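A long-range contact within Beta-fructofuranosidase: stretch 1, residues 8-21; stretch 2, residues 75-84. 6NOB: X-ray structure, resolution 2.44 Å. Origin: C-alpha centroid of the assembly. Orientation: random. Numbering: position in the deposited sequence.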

# COMPACT_ATOMS: atom_id res chain seq x y z
N SER A 8 28.13 15.65 -10.32
CA SER A 8 28.21 15.59 -11.77
C SER A 8 27.22 14.56 -12.29
O SER A 8 27.09 13.47 -11.73
CB SER A 8 29.63 15.24 -12.23
OG SER A 8 29.91 15.81 -13.50
N VAL A 9 26.53 14.91 -13.38
CA VAL A 9 25.42 14.11 -13.89
C VAL A 9 25.52 14.01 -15.41
O VAL A 9 25.67 15.03 -16.09
CB VAL A 9 24.05 14.72 -13.50
CG1 VAL A 9 22.92 14.08 -14.29
CG2 VAL A 9 23.81 14.58 -12.00
N GLU A 10 25.44 12.79 -15.94
CA GLU A 10 25.37 12.56 -17.37
C GLU A 10 23.90 12.42 -17.77
O GLU A 10 23.20 11.54 -17.27
CB GLU A 10 26.15 11.30 -17.76
CG GLU A 10 27.60 11.33 -17.32
CD GLU A 10 28.34 10.07 -17.71
OE1 GLU A 10 28.63 9.89 -18.91
OE2 GLU A 10 28.63 9.25 -16.81
N THR A 11 23.46 13.28 -18.69
CA THR A 11 22.03 13.39 -18.97
C THR A 11 21.52 12.31 -19.91
O THR A 11 20.35 11.93 -19.82
CB THR A 11 21.71 14.77 -19.55
OG1 THR A 11 22.48 14.99 -20.73
CG2 THR A 11 22.04 15.86 -18.53
N GLY A 12 22.37 11.81 -20.80
CA GLY A 12 21.90 10.81 -21.75
C GLY A 12 20.81 11.39 -22.64
O GLY A 12 20.94 12.49 -23.19
N GLY A 13 19.72 10.64 -22.77
CA GLY A 13 18.58 11.09 -23.54
C GLY A 13 17.56 11.90 -22.78
O GLY A 13 16.52 12.25 -23.34
N TYR A 14 17.84 12.22 -21.52
CA TYR A 14 16.89 12.95 -20.69
C TYR A 14 17.04 14.45 -20.88
O TYR A 14 18.11 14.95 -21.21
CB TYR A 14 17.09 12.57 -19.22
CG TYR A 14 16.66 11.14 -18.93
CD1 TYR A 14 17.53 10.08 -19.14
CD2 TYR A 14 15.38 10.86 -18.48
CE1 TYR A 14 17.14 8.78 -18.89
CE2 TYR A 14 14.98 9.57 -18.22
CZ TYR A 14 15.86 8.53 -18.43
OH TYR A 14 15.45 7.24 -18.18
N ARG A 15 15.93 15.17 -20.66
CA ARG A 15 15.87 16.60 -20.91
C ARG A 15 15.59 17.42 -19.66
O ARG A 15 15.56 18.65 -19.74
CB ARG A 15 14.79 16.92 -21.95
CG ARG A 15 14.95 16.19 -23.28
CD ARG A 15 13.77 16.51 -24.18
NE ARG A 15 13.92 15.93 -25.52
CZ ARG A 15 13.48 14.72 -25.87
NH1 ARG A 15 12.88 13.95 -24.97
NH2 ARG A 15 13.66 14.29 -27.11
N GLN A 16 15.38 16.78 -18.51
CA GLN A 16 14.89 17.47 -17.33
C GLN A 16 15.49 16.84 -16.09
O GLN A 16 15.60 15.62 -15.99
CB GLN A 16 13.36 17.43 -17.29
CG GLN A 16 12.73 18.17 -16.14
CD GLN A 16 11.22 18.15 -16.22
OE1 GLN A 16 10.64 18.60 -17.21
NE2 GLN A 16 10.57 17.62 -15.20
N LEU A 17 15.87 17.69 -15.13
CA LEU A 17 16.43 17.25 -13.86
C LEU A 17 15.51 17.71 -12.74
O LEU A 17 15.28 18.91 -12.57
CB LEU A 17 17.84 17.82 -13.66
CG LEU A 17 18.50 17.56 -12.30
CD1 LEU A 17 18.75 16.07 -12.09
CD2 LEU A 17 19.79 18.35 -12.17
N ASP A 18 14.99 16.76 -11.98
CA ASP A 18 14.05 17.03 -10.89
C ASP A 18 14.76 16.88 -9.55
O ASP A 18 15.40 15.86 -9.29
CB ASP A 18 12.85 16.09 -10.97
CG ASP A 18 11.91 16.44 -12.11
OD1 ASP A 18 12.24 16.10 -13.27
OD2 ASP A 18 10.86 17.05 -11.85
N LEU A 19 14.64 17.90 -8.71
CA LEU A 19 15.27 17.90 -7.39
C LEU A 19 14.25 18.32 -6.34
O LEU A 19 13.58 19.34 -6.50
CB LEU A 19 16.48 18.85 -7.35
CG LEU A 19 17.56 18.64 -8.42
CD1 LEU A 19 18.64 19.70 -8.29
CD2 LEU A 19 18.16 17.25 -8.32
N PHE A 20 14.14 17.53 -5.28
CA PHE A 20 13.28 17.84 -4.14
C PHE A 20 14.18 18.34 -3.02
O PHE A 20 14.84 17.55 -2.34
CB PHE A 20 12.46 16.62 -3.74
CG PHE A 20 11.47 16.19 -4.78
CD1 PHE A 20 11.87 15.44 -5.87
CD2 PHE A 20 10.13 16.55 -4.68
CE1 PHE A 20 10.96 15.05 -6.84
CE2 PHE A 20 9.22 16.16 -5.65
CZ PHE A 20 9.64 15.41 -6.73
N ALA A 21 14.19 19.65 -2.82
CA ALA A 21 15.17 20.31 -1.96
C ALA A 21 14.51 20.87 -0.71
O ALA A 21 13.36 21.31 -0.72
CB ALA A 21 15.87 21.44 -2.72
N ARG A 75 16.99 15.84 -1.12
CA ARG A 75 16.68 14.54 -0.55
C ARG A 75 16.27 13.50 -1.58
O ARG A 75 16.27 12.31 -1.27
CB ARG A 75 15.55 14.66 0.48
CG ARG A 75 15.82 15.66 1.59
CD ARG A 75 17.05 15.27 2.40
NE ARG A 75 17.27 16.19 3.51
CZ ARG A 75 18.39 16.23 4.23
NH1 ARG A 75 19.39 15.40 3.95
NH2 ARG A 75 18.50 17.10 5.22
N PHE A 76 15.93 13.92 -2.80
CA PHE A 76 15.33 13.05 -3.79
C PHE A 76 15.48 13.73 -5.15
O PHE A 76 15.27 14.94 -5.26
CB PHE A 76 13.86 12.79 -3.47
CG PHE A 76 13.30 11.53 -4.08
CD1 PHE A 76 13.52 10.30 -3.49
CD2 PHE A 76 12.52 11.60 -5.23
CE1 PHE A 76 12.99 9.14 -4.05
CE2 PHE A 76 11.99 10.45 -5.79
CZ PHE A 76 12.23 9.22 -5.20
N GLY A 77 15.84 12.95 -6.16
CA GLY A 77 16.03 13.51 -7.49
C GLY A 77 16.01 12.45 -8.56
O GLY A 77 16.19 11.26 -8.29
N TYR A 78 15.78 12.90 -9.79
CA TYR A 78 15.80 11.99 -10.93
C TYR A 78 15.85 12.79 -12.23
O TYR A 78 15.44 13.95 -12.27
CB TYR A 78 14.57 11.07 -10.94
CG TYR A 78 13.24 11.77 -10.76
CD1 TYR A 78 12.61 12.38 -11.84
CD2 TYR A 78 12.61 11.81 -9.52
CE1 TYR A 78 11.39 13.01 -11.69
CE2 TYR A 78 11.39 12.45 -9.36
CZ TYR A 78 10.78 13.05 -10.45
OH TYR A 78 9.57 13.68 -10.30
N LEU A 79 16.38 12.15 -13.27
CA LEU A 79 16.27 12.64 -14.64
C LEU A 79 14.96 12.16 -15.24
O LEU A 79 14.50 11.05 -14.96
CB LEU A 79 17.44 12.16 -15.49
CG LEU A 79 18.82 12.77 -15.25
CD1 LEU A 79 19.89 11.96 -15.97
CD2 LEU A 79 18.84 14.22 -15.71
N SER A 80 14.36 12.99 -16.09
CA SER A 80 13.06 12.67 -16.66
C SER A 80 12.92 13.34 -18.02
O SER A 80 13.85 13.99 -18.52
CB SER A 80 11.93 13.09 -15.70
OG SER A 80 10.66 12.88 -16.28
N GLU A 81 11.75 13.15 -18.63
CA GLU A 81 11.39 13.76 -19.91
C GLU A 81 12.29 13.27 -21.05
O GLU A 81 12.68 14.04 -21.93
CB GLU A 81 11.40 15.29 -19.83
CG GLU A 81 10.29 15.85 -18.96
CD GLU A 81 8.92 15.31 -19.33
OE1 GLU A 81 8.17 14.93 -18.41
OE2 GLU A 81 8.60 15.27 -20.54
N CYS A 82 12.60 11.99 -21.04
CA CYS A 82 13.22 11.35 -22.19
C CYS A 82 12.15 10.96 -23.21
O CYS A 82 10.95 11.15 -23.00
CB CYS A 82 14.04 10.14 -21.73
SG CYS A 82 13.05 8.77 -21.10
N ASP A 83 12.60 10.44 -24.35
CA ASP A 83 11.67 9.84 -25.29
C ASP A 83 11.11 8.56 -24.69
O ASP A 83 11.82 7.79 -24.05
CB ASP A 83 12.36 9.54 -26.63
CG ASP A 83 12.62 10.79 -27.44
OD1 ASP A 83 12.09 11.86 -27.08
OD2 ASP A 83 13.36 10.70 -28.45
N ASP A 84 9.80 8.34 -24.89
CA ASP A 84 9.12 7.14 -24.43
C ASP A 84 9.30 6.95 -22.93
O ASP A 84 9.83 5.94 -22.45
CB ASP A 84 9.60 5.91 -25.22
CG ASP A 84 9.38 6.06 -26.71
OD1 ASP A 84 8.24 6.35 -27.13
OD2 ASP A 84 10.36 5.91 -27.47
O HOH W 1 15.11 10.65 -25.29
O HOH W 2 8.62 15.60 -12.21

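The strongest polar contact joins R15 to D83 in a salt bridge: NH2 of R15 lies 2.9 Å from OD1 of D83, and NH1 of R15 reaches the same oxygen at 3.1 Å. R15 NH1 also donates to the backbone O of E81 at 3.0 Å. Both acceptors lie near the guanidinium plane, where its N-H groups point, so one extended arginine ties down the loop that follows strand 75-80. Nearby, a water accepts from D83 N (2.7 Å) and donates to G13 O (2.9 Å).

The backbones of strands 16-21 and 75-80 run antiparallel, at 164°. D18 and Y78 form a reciprocal pair, with D18 N to Y78 O at 2.9 Å and Y78 N to D18 O at 3.0 Å. S80 N donates to Q16 O at 2.9 Å, whereas the return bond from Q16 N to S80 O (3.2 Å) is weak; S80 O also accepts from R15 N at 3.2 Å. Farther along, F20 N binds F76 O at 2.8 Å and R75 N binds F20 O at 3.0 Å.

Q16, D18, F20, F76, Y78 and S80 share one face of the sheet. There the Y78 ring lies against D18, whose CB sits 3.8 Å from the ring centroid, and a second water bridges D18 OD2 (2.7 Å) and Y78 OH (2.9 Å). F76 turns its edge toward the face of F20, while F20 CE1 approaches Y78 CE2 at 3.6 Å.

On the other face, L79 CD2 meets L17 CD1 at 4.1 Å, and L79 CD1 meets V9 CG1 at the same distance. G77 leaves no room for a side chain here: a CB on G77 would lie 3.0 Å from D18 O and 3.2 Å from L19 CD2, both tight. Beyond the strand pairing, the Y14 ring packs on L79 CB (3.7 Å from Y14 CG) and carries C82 CB over one face, 3.8 Å from its centroid.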